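Local structure of HTH cro/C1-type domain-containing protein (Thermotoga maritima, 2WUS) at residues Trp5-Glu10 and Leu73-Glu78; Lys14-Arg19 and Glu63-Ser68; Ile21-Ala26 and Lys59-Phe64; Thr30-Ser35 and Lys55-Arg60. The protein is the membrane protein RodZ, thought to link the actin-like MreB to the cell membrane, through a helix-turn-helix domain of a generally DNA-binding family. All coordinates share one frame; numbering follows the deposited sequence.

Interaction 1 (Trp5-Glu10 and Leu73-Glu78)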
loop_
_atom_site.group_PDB
_atom_site.type_symbol
_atom_site.label_atom_id
_atom_site.label_comp_id
_atom_site.label_asym_id
_atom_site.label_seq_id
_atom_site.Cartn_x
_atom_site.Cartn_y
_atom_site.Cartn_z
ATOM N N TRP C 5 25.678 13.089 6.890
ATOM C CA TRP C 5 24.623 14.034 6.507
ATOM C C TRP C 5 25.256 15.353 6.037
ATOM O O TRP C 5 24.872 15.913 5.005
ATOM C CB TRP C 5 23.673 14.329 7.677
ATOM C CG TRP C 5 22.687 13.256 8.033
ATOM C CD1 TRP C 5 22.481 12.067 7.379
ATOM C CD2 TRP C 5 21.756 13.256 9.126
ATOM N NE1 TRP C 5 21.488 11.344 8.002
ATOM C CE2 TRP C 5 21.026 12.073 9.088
ATOM C CE3 TRP C 5 21.476 14.185 10.148
ATOM C CZ2 TRP C 5 20.030 11.757 10.004
ATOM C CZ3 TRP C 5 20.485 13.871 11.067
ATOM C CH2 TRP C 5 19.776 12.676 10.989
ATOM N N LYS C 6 26.219 15.845 6.815
ATOM C CA LYS C 6 26.906 17.089 6.502
ATOM C C LYS C 6 27.486 17.020 5.103
ATOM O O LYS C 6 27.329 17.943 4.310
ATOM C CB LYS C 6 28.012 17.365 7.517
ATOM C CG LYS C 6 27.528 17.958 8.827
ATOM C CD LYS C 6 28.703 18.481 9.653
ATOM C CE LYS C 6 28.247 18.932 11.026
ATOM N NZ LYS C 6 27.272 20.054 10.936
ATOM N N GLU C 7 28.151 15.909 4.810
ATOM C CA GLU C 7 28.720 15.658 3.495
ATOM C C GLU C 7 27.611 15.491 2.463
ATOM O O GLU C 7 27.810 15.693 1.264
ATOM C CB GLU C 7 29.600 14.412 3.537
ATOM C CG GLU C 7 28.907 13.150 3.095
ATOM C CD GLU C 7 29.815 11.930 3.179
ATOM O OE1 GLU C 7 30.266 11.603 4.305
ATOM O OE2 GLU C 7 30.076 11.300 2.121
ATOM N N LEU C 8 26.437 15.112 2.948
ATOM C CA LEU C 8 25.266 15.022 2.110
ATOM C C LEU C 8 24.954 16.422 1.619
ATOM O O LEU C 8 25.118 16.725 0.442
ATOM C CB LEU C 8 24.092 14.483 2.917
ATOM C CG LEU C 8 22.985 13.738 2.173
ATOM C CD1 LEU C 8 21.647 14.198 2.694
ATOM C CD2 LEU C 8 23.100 13.950 0.669
ATOM N N GLY C 9 24.514 17.275 2.538
ATOM C CA GLY C 9 24.164 18.648 2.220
ATOM C C GLY C 9 25.296 19.403 1.552
ATOM O O GLY C 9 25.067 20.333 0.769
ATOM N N GLU C 10 26.528 19.000 1.851
ATOM C CA GLU C 10 27.687 19.630 1.239
ATOM C C GLU C 10 27.710 19.346 -0.248
ATOM O O GLU C 10 28.101 20.196 -1.035
ATOM C CB GLU C 10 28.971 19.129 1.874
ATOM C CG GLU C 10 29.954 20.211 2.265
ATOM C CD GLU C 10 31.159 19.629 2.992
ATOM O OE1 GLU C 10 31.885 18.801 2.391
ATOM O OE2 GLU C 10 31.377 19.988 4.170
ATOM N N LEU C 73 20.462 8.938 -1.104
ATOM C CA LEU C 73 19.682 8.272 -0.058
ATOM C C LEU C 73 20.586 7.368 0.768
ATOM O O LEU C 73 20.493 7.338 2.000
ATOM C CB LEU C 73 18.522 7.469 -0.645
ATOM C CG LEU C 73 17.299 8.307 -1.038
ATOM C CD1 LEU C 73 16.244 7.471 -1.752
ATOM C CD2 LEU C 73 16.694 9.009 0.180
ATOM N N LYS C 74 21.471 6.649 0.078
ATOM C CA LYS C 74 22.477 5.818 0.722
ATOM C C LYS C 74 23.209 6.616 1.803
ATOM O O LYS C 74 23.318 6.177 2.942
ATOM C CB LYS C 74 23.461 5.269 -0.316
ATOM C CG LYS C 74 24.160 3.978 0.086
ATOM C CD LYS C 74 25.672 4.157 0.138
ATOM C CE LYS C 74 26.367 2.902 0.683
ATOM N NZ LYS C 74 27.863 3.006 0.711
ATOM N N LEU C 75 23.706 7.794 1.448
ATOM C CA LEU C 75 24.323 8.665 2.437
ATOM C C LEU C 75 23.354 8.955 3.572
ATOM O O LEU C 75 23.712 8.816 4.742
ATOM C CB LEU C 75 24.757 9.984 1.809
ATOM C CG LEU C 75 26.151 10.079 1.219
ATOM C CD1 LEU C 75 26.352 11.488 0.698
ATOM C CD2 LEU C 75 27.164 9.751 2.291
ATOM N N TYR C 76 22.133 9.375 3.238
ATOM C CA TYR C 76 21.202 9.723 4.293
ATOM C C TYR C 76 21.125 8.558 5.270
ATOM O O TYR C 76 21.105 8.763 6.479
ATOM C CB TYR C 76 19.805 10.116 3.784
ATOM C CG TYR C 76 18.801 10.239 4.925
ATOM C CD1 TYR C 76 18.956 11.209 5.902
ATOM C CD2 TYR C 76 17.727 9.366 5.050
ATOM C CE1 TYR C 76 18.068 11.325 6.963
ATOM C CE2 TYR C 76 16.830 9.477 6.110
ATOM C CZ TYR C 76 17.009 10.462 7.065
ATOM O OH TYR C 76 16.141 10.596 8.130
ATOM N N GLU C 77 21.126 7.338 4.742
ATOM C CA GLU C 77 20.922 6.147 5.577
ATOM C C GLU C 77 22.155 5.743 6.392
ATOM O O GLU C 77 22.028 5.290 7.530
ATOM C CB GLU C 77 20.380 4.966 4.757
ATOM C CG GLU C 77 19.278 4.162 5.468
ATOM C CD GLU C 77 17.939 4.897 5.533
ATOM O OE1 GLU C 77 17.245 4.966 4.495
ATOM O OE2 GLU C 77 17.573 5.393 6.623
ATOM N N GLU C 78 23.340 5.912 5.816
ATOM C CA GLU C 78 24.564 5.775 6.591
ATOM C C GLU C 78 24.464 6.770 7.742
ATOM O O GLU C 78 24.844 6.478 8.876
ATOM C CB GLU C 78 25.799 6.110 5.750
ATOM C CG GLU C 78 26.000 5.307 4.465
ATOM C CD GLU C 78 27.270 5.722 3.708
ATOM O OE1 GLU C 78 27.316 5.583 2.464
ATOM O OE2 GLU C 78 28.227 6.198 4.359
#
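W5 donates its indole N-H to the backbone carbonyl of Y76. This joins the first and last helices of the helix-turn-helix domain as an antiparallel pair. NE1 lies 3.0 Å from Y76 O, with an N-H...O angle of 154°. The oxygen lies in the indole plane, and the N-H meets it on a lone pair. The two aromatic side chains run side by side and point the same way. Their planes are nearly parallel, at 13°, but displaced, with little overlap. W5 CZ2 still packs on Y76 CE1 at 3.6 Å. L8 and L75 lie alongside, running opposite ways, with L8 CD2 4.1 Å from L75 CD1. E7 crosses L75 at about a right angle and lays its CG against both methyls. Further out, L45 touches both W5 and Y76, and K55 and I58 of helix 51-64 back Y76. At the polar margin, K74 NZ makes a salt bridge to E78 OE1 whose hydrogen bond is weak, while E78 OE2 pairs with K4 NZ.

Interaction 2 (Lys14-Arg19 and Glu63-Ser68)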
loop_
_atom_site.group_PDB
_atom_site.type_symbol
_atom_site.label_atom_id
_atom_site.label_comp_id
_atom_site.label_asym_id
_atom_site.label_seq_id
_atom_site.Cartn_x
_atom_site.Cartn_y
_atom_site.Cartn_z
ATOM N N LYS C 14 27.109 22.289 -3.054
ATOM C CA LYS C 14 28.154 22.394 -4.069
ATOM C C LYS C 14 27.623 22.207 -5.484
ATOM O O LYS C 14 28.074 22.876 -6.420
ATOM C CB LYS C 14 29.286 21.398 -3.791
ATOM C CG LYS C 14 30.326 21.318 -4.898
ATOM C CD LYS C 14 31.425 20.322 -4.556
ATOM C CE LYS C 14 32.383 20.119 -5.724
ATOM N NZ LYS C 14 33.389 19.053 -5.430
ATOM N N LYS C 15 26.662 21.302 -5.634
ATOM C CA LYS C 15 26.139 20.973 -6.953
ATOM C C LYS C 15 25.126 22.005 -7.426
ATOM O O LYS C 15 24.936 22.204 -8.627
ATOM C CB LYS C 15 25.502 19.589 -6.937
ATOM C CG LYS C 15 25.738 18.798 -8.197
ATOM C CD LYS C 15 24.960 19.337 -9.361
ATOM C CE LYS C 15 25.752 19.150 -10.647
ATOM N NZ LYS C 15 26.430 17.822 -10.716
ATOM N N ARG C 16 24.464 22.659 -6.479
ATOM C CA ARG C 16 23.487 23.668 -6.841
ATOM C C ARG C 16 24.216 24.906 -7.343
ATOM O O ARG C 16 23.835 25.510 -8.346
ATOM C CB ARG C 16 22.602 24.012 -5.647
ATOM C CG ARG C 16 21.546 25.051 -5.965
ATOM C CD ARG C 16 20.645 25.271 -4.779
ATOM N NE ARG C 16 21.417 25.425 -3.558
ATOM C CZ ARG C 16 22.024 26.553 -3.207
ATOM N NH1 ARG C 16 22.708 26.614 -2.072
ATOM N NH2 ARG C 16 21.946 27.620 -3.998
ATOM N N GLU C 17 25.287 25.259 -6.641
ATOM C CA GLU C 17 26.029 26.473 -6.922
ATOM C C GLU C 17 26.799 26.350 -8.221
ATOM O O GLU C 17 27.150 27.356 -8.838
ATOM C CB GLU C 17 26.983 26.801 -5.774
ATOM C CG GLU C 17 27.189 28.297 -5.571
ATOM C CD GLU C 17 26.805 28.763 -4.176
ATOM O OE1 GLU C 17 27.334 28.180 -3.196
ATOM O OE2 GLU C 17 25.987 29.711 -4.064
ATOM N N GLU C 18 27.056 25.117 -8.643
ATOM C CA GLU C 18 27.705 24.889 -9.925
ATOM C C GLU C 18 26.818 25.407 -11.059
ATOM O O GLU C 18 27.147 25.249 -12.228
ATOM C CB GLU C 18 28.031 23.407 -10.111
ATOM C CG GLU C 18 29.474 23.128 -10.521
ATOM C CD GLU C 18 29.858 21.652 -10.415
ATOM O OE1 GLU C 18 29.382 20.840 -11.243
ATOM O OE2 GLU C 18 30.647 21.306 -9.505
ATOM N N ARG C 19 25.701 26.040 -10.702
ATOM C CA ARG C 19 24.778 26.622 -11.680
ATOM C C ARG C 19 24.148 27.910 -11.171
ATOM O O ARG C 19 24.128 28.179 -9.972
ATOM C CB ARG C 19 23.694 25.616 -12.015
ATOM C CG ARG C 19 24.247 24.201 -11.988
ATOM C CD ARG C 19 23.200 23.195 -11.609
ATOM N NE ARG C 19 23.411 21.933 -12.300
ATOM C CZ ARG C 19 22.440 21.222 -12.866
ATOM N NH1 ARG C 19 22.739 20.082 -13.481
ATOM N NH2 ARG C 19 21.177 21.652 -12.813
ATOM N N GLU C 63 17.192 14.728 -7.902
ATOM C CA GLU C 63 16.687 14.589 -9.260
ATOM C C GLU C 63 16.726 15.928 -9.977
ATOM O O GLU C 63 16.938 15.984 -11.186
ATOM C CB GLU C 63 15.248 14.074 -9.246
ATOM C CG GLU C 63 15.084 12.587 -8.910
ATOM C CD GLU C 63 13.638 12.109 -9.072
ATOM O OE1 GLU C 63 13.299 11.018 -8.559
ATOM O OE2 GLU C 63 12.839 12.830 -9.712
ATOM N N PHE C 64 16.503 16.999 -9.215
ATOM C CA PHE C 64 16.557 18.369 -9.723
ATOM C C PHE C 64 17.966 18.801 -10.140
ATOM O O PHE C 64 18.139 19.477 -11.151
ATOM C CB PHE C 64 16.015 19.338 -8.673
ATOM C CG PHE C 64 16.277 20.782 -8.987
ATOM C CD1 PHE C 64 15.722 21.375 -10.117
ATOM C CD2 PHE C 64 17.072 21.551 -8.149
ATOM C CE1 PHE C 64 15.962 22.692 -10.410
ATOM C CE2 PHE C 64 17.320 22.887 -8.436
ATOM C CZ PHE C 64 16.762 23.455 -9.567
ATOM N N LEU C 65 18.958 18.431 -9.335
ATOM C CA LEU C 65 20.366 18.609 -9.674
ATOM C C LEU C 65 20.831 17.359 -10.421
ATOM O O LEU C 65 20.059 16.431 -10.618
ATOM C CB LEU C 65 21.182 18.825 -8.401
ATOM C CG LEU C 65 20.642 19.912 -7.456
ATOM C CD1 LEU C 65 21.420 19.958 -6.147
ATOM C CD2 LEU C 65 20.633 21.280 -8.112
ATOM N N GLU C 66 22.078 17.314 -10.855
ATOM C CA GLU C 66 22.511 16.181 -11.673
ATOM C C GLU C 66 22.679 14.918 -10.836
ATOM O O GLU C 66 23.044 13.869 -11.359
ATOM C CB GLU C 66 23.833 16.514 -12.396
ATOM C CG GLU C 66 24.287 15.503 -13.463
ATOM C CD GLU C 66 25.429 14.586 -13.003
ATOM O OE1 GLU C 66 25.612 13.507 -13.612
ATOM O OE2 GLU C 66 26.146 14.937 -12.039
ATOM N N LEU C 67 22.410 15.017 -9.539
ATOM C CA LEU C 67 22.864 13.993 -8.591
ATOM C C LEU C 67 22.254 12.592 -8.773
ATOM O O LEU C 67 21.181 12.449 -9.363
ATOM C CB LEU C 67 22.649 14.471 -7.155
ATOM C CG LEU C 67 23.791 15.231 -6.481
ATOM C CD1 LEU C 67 24.950 15.372 -7.434
ATOM C CD2 LEU C 67 23.304 16.596 -5.994
ATOM N N SER C 68 22.944 11.568 -8.258
ATOM C CA SER C 68 22.377 10.213 -8.173
ATOM C C SER C 68 21.481 9.990 -6.941
ATOM O O SER C 68 21.968 9.881 -5.814
ATOM C CB SER C 68 23.476 9.156 -8.175
ATOM O OG SER C 68 22.929 7.894 -7.824
#
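The side chain of K15 bends at chi2 (-71°), which sets CD against L65 CB at 3.9 Å. In E66 the bend at chi2 (-104°) places CD, whose OE2 meets K15 NZ. The contact lies in the helix-turn-helix domain. It joins the end of helix 3-17 to the turn between helix 51-64 and helix 69-84. K15 runs antiparallel to the side chains of L65 and L67, with CG 3.6 Å from L67 CD1. Its tip reaches E66, where NZ makes a salt bridge to OE2 at 3.2 Å, with a weak hydrogen bond. The aliphatic part of K15 is thus an apolar surface, and the charge is paired at the outer edge. L65 CD2 packs on R16 CA at 3.9 Å. The guanidinium of R16 turns elsewhere, to a salt bridge with E41 and a hydrogen bond to I21 O. F12 touches L65 and L67 from the same helix as K15. R19 crosses E66 at about a right angle, and its NH1 lies 3.9 Å from E66 CB.

Interaction 3 (Ile21-Ala26 and Lys59-Phe64)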
loop_
_atom_site.group_PDB
_atom_site.type_symbol
_atom_site.label_atom_id
_atom_site.label_comp_id
_atom_site.label_asym_id
_atom_site.label_seq_id
_atom_site.Cartn_x
_atom_site.Cartn_y
_atom_site.Cartn_z
ATOM N N ILE C 21 21.840 28.820 -9.925
ATOM C CA ILE C 21 20.637 28.483 -9.145
ATOM C C ILE C 21 20.611 28.914 -7.694
ATOM O O ILE C 21 21.344 28.399 -6.861
ATOM C CB ILE C 21 20.316 26.993 -9.149
ATOM C CG1 ILE C 21 20.525 26.408 -10.541
ATOM C CG2 ILE C 21 18.881 26.797 -8.694
ATOM C CD1 ILE C 21 20.281 24.923 -10.618
ATOM N N THR C 22 19.711 29.835 -7.394
ATOM C CA THR C 22 19.546 30.307 -6.037
ATOM C C THR C 22 18.651 29.373 -5.229
ATOM O O THR C 22 17.777 28.732 -5.792
ATOM C CB THR C 22 18.950 31.737 -6.032
ATOM O OG1 THR C 22 17.753 31.781 -6.819
ATOM C CG2 THR C 22 19.945 32.716 -6.614
ATOM N N LEU C 23 18.859 29.301 -3.916
ATOM C CA LEU C 23 17.977 28.524 -3.063
ATOM C C LEU C 23 16.533 28.763 -3.425
ATOM O O LEU C 23 15.741 27.836 -3.517
ATOM C CB LEU C 23 18.131 28.922 -1.620
ATOM C CG LEU C 23 19.209 28.204 -0.857
ATOM C CD1 LEU C 23 18.955 28.488 0.618
ATOM C CD2 LEU C 23 19.151 26.722 -1.154
ATOM N N LEU C 24 16.167 30.017 -3.615
ATOM C CA LEU C 24 14.770 30.287 -3.870
ATOM C C LEU C 24 14.295 29.789 -5.224
ATOM O O LEU C 24 13.126 29.452 -5.360
ATOM C CB LEU C 24 14.449 31.762 -3.705
ATOM C CG LEU C 24 12.954 31.980 -3.857
ATOM C CD1 LEU C 24 12.432 32.822 -2.729
ATOM C CD2 LEU C 24 12.658 32.602 -5.188
ATOM N N ASP C 25 15.176 29.748 -6.223
ATOM C CA ASP C 25 14.827 29.128 -7.512
ATOM C C ASP C 25 14.581 27.647 -7.297
ATOM O O ASP C 25 13.547 27.125 -7.685
ATOM C CB ASP C 25 15.921 29.301 -8.567
ATOM C CG ASP C 25 16.101 30.751 -9.007
ATOM O OD1 ASP C 25 15.102 31.509 -9.007
ATOM O OD2 ASP C 25 17.250 31.117 -9.366
ATOM N N ALA C 26 15.534 26.975 -6.665
ATOM C CA ALA C 26 15.389 25.563 -6.334
ATOM C C ALA C 26 14.044 25.262 -5.703
ATOM O O ALA C 26 13.397 24.296 -6.077
ATOM C CB ALA C 26 16.495 25.119 -5.411
ATOM N N LYS C 59 15.311 12.773 -2.450
ATOM C CA LYS C 59 15.119 12.212 -3.777
ATOM C C LYS C 59 14.965 13.391 -4.730
ATOM O O LYS C 59 15.770 13.573 -5.644
ATOM C CB LYS C 59 13.893 11.288 -3.806
ATOM C CG LYS C 59 13.693 10.490 -5.113
ATOM C CD LYS C 59 12.307 9.805 -5.175
ATOM C CE LYS C 59 11.964 9.279 -6.582
ATOM N NZ LYS C 59 10.486 9.097 -6.806
ATOM N N ARG C 60 13.969 14.226 -4.449
ATOM C CA ARG C 60 13.579 15.351 -5.299
ATOM C C ARG C 60 14.662 16.362 -5.621
ATOM O O ARG C 60 14.801 16.782 -6.764
ATOM C CB ARG C 60 12.415 16.069 -4.658
ATOM C CG ARG C 60 11.180 15.248 -4.686
ATOM C CD ARG C 60 9.978 16.129 -4.691
ATOM N NE ARG C 60 9.340 16.054 -3.395
ATOM C CZ ARG C 60 8.770 17.083 -2.792
ATOM N NH1 ARG C 60 8.209 16.912 -1.609
ATOM N NH2 ARG C 60 8.767 18.277 -3.374
ATOM N N TYR C 61 15.389 16.780 -4.596
ATOM C CA TYR C 61 16.543 17.647 -4.758
ATOM C C TYR C 61 17.516 16.989 -5.707
ATOM O O TYR C 61 17.885 17.561 -6.719
ATOM C CB TYR C 61 17.238 17.840 -3.419
ATOM C CG TYR C 61 17.847 19.206 -3.218
ATOM C CD1 TYR C 61 17.681 20.212 -4.160
ATOM C CD2 TYR C 61 18.578 19.492 -2.070
ATOM C CE1 TYR C 61 18.233 21.460 -3.961
ATOM C CE2 TYR C 61 19.124 20.729 -1.861
ATOM C CZ TYR C 61 18.951 21.712 -2.806
ATOM O OH TYR C 61 19.511 22.953 -2.590
ATOM N N SER C 62 17.925 15.773 -5.373
ATOM C CA SER C 62 18.887 15.035 -6.185
ATOM C C SER C 62 18.482 14.907 -7.646
ATOM O O SER C 62 19.331 14.940 -8.520
ATOM C CB SER C 62 19.103 13.646 -5.603
ATOM O OG SER C 62 19.482 13.743 -4.249
ATOM N N GLU C 63 17.192 14.728 -7.902
ATOM C CA GLU C 63 16.687 14.589 -9.260
ATOM C C GLU C 63 16.726 15.928 -9.977
ATOM O O GLU C 63 16.938 15.984 -11.186
ATOM C CB GLU C 63 15.248 14.074 -9.246
ATOM C CG GLU C 63 15.084 12.587 -8.910
ATOM C CD GLU C 63 13.638 12.109 -9.072
ATOM O OE1 GLU C 63 13.299 11.018 -8.559
ATOM O OE2 GLU C 63 12.839 12.830 -9.712
ATOM N N PHE C 64 16.503 16.999 -9.215
ATOM C CA PHE C 64 16.557 18.369 -9.723
ATOM C C PHE C 64 17.966 18.801 -10.140
ATOM O O PHE C 64 18.139 19.477 -11.151
ATOM C CB PHE C 64 16.015 19.338 -8.673
ATOM C CG PHE C 64 16.277 20.782 -8.987
ATOM C CD1 PHE C 64 15.722 21.375 -10.117
ATOM C CD2 PHE C 64 17.072 21.551 -8.149
ATOM C CE1 PHE C 64 15.962 22.692 -10.410
ATOM C CE2 PHE C 64 17.320 22.887 -8.436
ATOM C CZ PHE C 64 16.762 23.455 -9.567
#
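F64 meets A26 and I21 with the far end of its ring. CE2 lies 3.8 Å from A26 CB, and CZ lies 4.0 Å from I21 CD1. F64 has CG anti to its backbone N (chi1 169°), which starts the ring off toward 21-26. I21 and F64 reach toward each other tip to tip, and I21 CG2 also touches CZ. The A26 methyl lies oblique to the F64 ring. CB also lies 4.3 Å from Y61 CE1, so the methyl touches both rings. L37 of helix 34-42 touches both A26 and Y61. No hydrogen bond crosses between the two segments, and the contact is apolar. The Y61 hydroxyl is 4.0 Å from L23 CD2. Its main polar partner is E41, with a weak bond from R16 NE, and F12 stacks on the Y61 ring. The helix that brings in A26 starts with a capping box of T22 and D25. D25 N makes a weak bond to T22 OG1, and T22 N a weak one to D25 OD2. T22 OG1 also donates to D25 OD2 at 2.7 Å, from above the carboxylate plane. The packing of I21, L23 and A26 on Y61 and F64 seats helix 23-29 on helix 51-64. Helix 23-29 is the first helix of the helix-turn-helix motif, the one that in this fold precedes the recognition-type helix.

Interaction 4 (Thr30-Ser35 and Lys55-Arg60)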
loop_
_atom_site.group_PDB
_atom_site.type_symbol
_atom_site.label_atom_id
_atom_site.label_comp_id
_atom_site.label_asym_id
_atom_site.label_seq_id
_atom_site.Cartn_x
_atom_site.Cartn_y
_atom_site.Cartn_z
ATOM N N THR C 30 11.208 22.349 -7.184
ATOM C CA THR C 30 10.781 21.271 -6.297
ATOM C C THR C 30 10.064 21.980 -5.209
ATOM O O THR C 30 10.703 22.723 -4.471
ATOM C CB THR C 30 11.958 20.660 -5.546
ATOM O OG1 THR C 30 13.001 21.635 -5.401
ATOM C CG2 THR C 30 12.470 19.367 -6.238
ATOM N N ASN C 31 8.768 21.762 -5.071
ATOM C CA ASN C 31 7.963 22.594 -4.175
ATOM C C ASN C 31 8.426 22.649 -2.717
ATOM O O ASN C 31 7.643 22.882 -1.796
ATOM C CB ASN C 31 6.516 22.148 -4.254
ATOM C CG ASN C 31 5.860 22.606 -5.513
ATOM O OD1 ASN C 31 5.739 21.857 -6.484
ATOM N ND2 ASN C 31 5.476 23.870 -5.531
ATOM N N ILE C 32 9.714 22.445 -2.517
ATOM C CA ILE C 32 10.317 22.518 -1.206
ATOM C C ILE C 32 10.282 23.943 -0.668
ATOM O O ILE C 32 9.596 24.802 -1.217
ATOM C CB ILE C 32 11.728 21.937 -1.251
ATOM C CG1 ILE C 32 11.714 20.678 -2.134
ATOM C CG2 ILE C 32 12.237 21.641 0.148
ATOM C CD1 ILE C 32 12.261 19.412 -1.471
ATOM N N ASN C 33 10.981 24.185 0.424
ATOM C CA ASN C 33 10.963 25.497 1.034
ATOM C C ASN C 33 12.401 25.899 1.303
ATOM O O ASN C 33 13.121 25.175 1.969
ATOM C CB ASN C 33 10.077 25.497 2.296
ATOM C CG ASN C 33 9.987 26.873 2.979
ATOM O OD1 ASN C 33 10.924 27.300 3.669
ATOM N ND2 ASN C 33 8.842 27.549 2.819
ATOM N N PRO C 34 12.820 27.065 0.797
ATOM C CA PRO C 34 14.248 27.365 0.905
ATOM C C PRO C 34 14.738 27.088 2.334
ATOM O O PRO C 34 15.870 26.638 2.546
ATOM C CB PRO C 34 14.309 28.841 0.548
ATOM C CG PRO C 34 13.059 29.070 -0.271
ATOM C CD PRO C 34 12.039 28.234 0.370
ATOM N N SER C 35 13.859 27.305 3.305
ATOM C CA SER C 35 14.146 26.967 4.693
ATOM C C SER C 35 14.623 25.514 4.864
ATOM O O SER C 35 15.722 25.265 5.374
ATOM C CB SER C 35 12.911 27.222 5.544
ATOM O OG SER C 35 13.046 26.580 6.800
ATOM N N LYS C 55 13.095 11.709 3.185
ATOM C CA LYS C 55 13.742 10.898 2.181
ATOM C C LYS C 55 13.198 11.265 0.812
ATOM O O LYS C 55 13.786 10.906 -0.205
ATOM C CB LYS C 55 13.576 9.403 2.489
ATOM C CG LYS C 55 14.429 8.915 3.637
ATOM C CD LYS C 55 13.793 7.736 4.372
ATOM C CE LYS C 55 13.754 6.475 3.527
ATOM N NZ LYS C 55 15.102 5.878 3.284
ATOM N N SER C 56 12.082 11.990 0.786
ATOM C CA SER C 56 11.493 12.372 -0.493
ATOM C C SER C 56 12.020 13.730 -0.974
ATOM O O SER C 56 12.153 13.940 -2.177
ATOM C CB SER C 56 9.950 12.286 -0.477
ATOM O OG SER C 56 9.320 13.526 -0.171
ATOM N N TYR C 57 12.339 14.635 -0.041
ATOM C CA TYR C 57 13.024 15.884 -0.392
ATOM C C TYR C 57 14.373 15.537 -0.997
ATOM O O TYR C 57 14.760 16.071 -2.031
ATOM C CB TYR C 57 13.278 16.777 0.824
ATOM C CG TYR C 57 12.060 17.199 1.582
ATOM C CD1 TYR C 57 12.095 17.325 2.956
ATOM C CD2 TYR C 57 10.873 17.468 0.928
ATOM C CE1 TYR C 57 10.986 17.698 3.660
ATOM C CE2 TYR C 57 9.751 17.853 1.629
ATOM C CZ TYR C 57 9.822 17.962 2.993
ATOM O OH TYR C 57 8.714 18.331 3.694
ATOM N N ILE C 58 15.096 14.652 -0.324
ATOM C CA ILE C 58 16.387 14.188 -0.800
ATOM C C ILE C 58 16.304 13.623 -2.211
ATOM O O ILE C 58 17.130 13.955 -3.071
ATOM C CB ILE C 58 16.984 13.138 0.154
ATOM C CG1 ILE C 58 17.163 13.773 1.533
ATOM C CG2 ILE C 58 18.299 12.613 -0.385
ATOM C CD1 ILE C 58 17.755 12.876 2.548
ATOM N N LYS C 59 15.311 12.773 -2.450
ATOM C CA LYS C 59 15.119 12.212 -3.777
ATOM C C LYS C 59 14.965 13.391 -4.730
ATOM O O LYS C 59 15.770 13.573 -5.644
ATOM C CB LYS C 59 13.893 11.288 -3.806
ATOM C CG LYS C 59 13.693 10.490 -5.113
ATOM C CD LYS C 59 12.307 9.805 -5.175
ATOM C CE LYS C 59 11.964 9.279 -6.582
ATOM N NZ LYS C 59 10.486 9.097 -6.806
ATOM N N ARG C 60 13.969 14.226 -4.449
ATOM C CA ARG C 60 13.579 15.351 -5.299
ATOM C C ARG C 60 14.662 16.362 -5.621
ATOM O O ARG C 60 14.801 16.782 -6.764
ATOM C CB ARG C 60 12.415 16.069 -4.658
ATOM C CG ARG C 60 11.180 15.248 -4.686
ATOM C CD ARG C 60 9.978 16.129 -4.691
ATOM N NE ARG C 60 9.340 16.054 -3.395
ATOM C CZ ARG C 60 8.770 17.083 -2.792
ATOM N NH1 ARG C 60 8.209 16.912 -1.609
ATOM N NH2 ARG C 60 8.767 18.277 -3.374
#
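The turn of the helix-turn-helix motif rests here on helix 51-64, through T30 and I32 on one side and Y57 and R60 on the other. T30 presents its methyl: CG2 lies 3.7 Å from R60 CB and 3.5 Å from R60 O. Its hydroxyl is used elsewhere, in a hydrogen bond with A26 O. I32 sends CD1 toward Y57, where it comes 3.4 Å from CD2 and 3.6 Å from CB. The methyl stands oblique to the ring. The Y57 hydroxyl bonds D49, and K36 and I40 of helix 34-42 touch Y57. T30 to N33 link helix 23-29 to helix 34-42, the pair that defines the motif, and N33 holds the N-cap position of the second helix. The R60 chain bends at chi3 (-108°), which places NE. I32 CD1 touches the guanidinium as well as Y57 CD2: it lies 4.1 Å above one face, nearer the rim than the middle. N31 N is at the guanidinium edge, in plane. NH2 is 3.9 Å from N31 N and 4.0 Å from I32 CG1. No hydrogen bond crosses between the segments. The chain of another protein packs on N31, N33 and S56, and R60 NH1 makes a hydrogen bond to the backbone of that chain.

In the fold
Interactions 2, 3 and 4 all use helix 51-64 or its end. Each brings another part of the helix-turn-helix domain onto it. Interaction 1 instead pairs the first helix with the last and encloses the other three along the chain. Interactions 1 and 4 are the buried ones; interactions 2 and 3 are partly buried. The chemistry differs. Interaction 1 has an indole hydrogen bond, interaction 2 a salt bridge at the edge, and interactions 3 and 4 have no polar bond across. Interactions 2 and 3 share E63 and F64 and meet at R16. Interactions 1 and 4 meet at the salt bridge of K55 with E77. Both segments of interaction 4 also touch the partner protein.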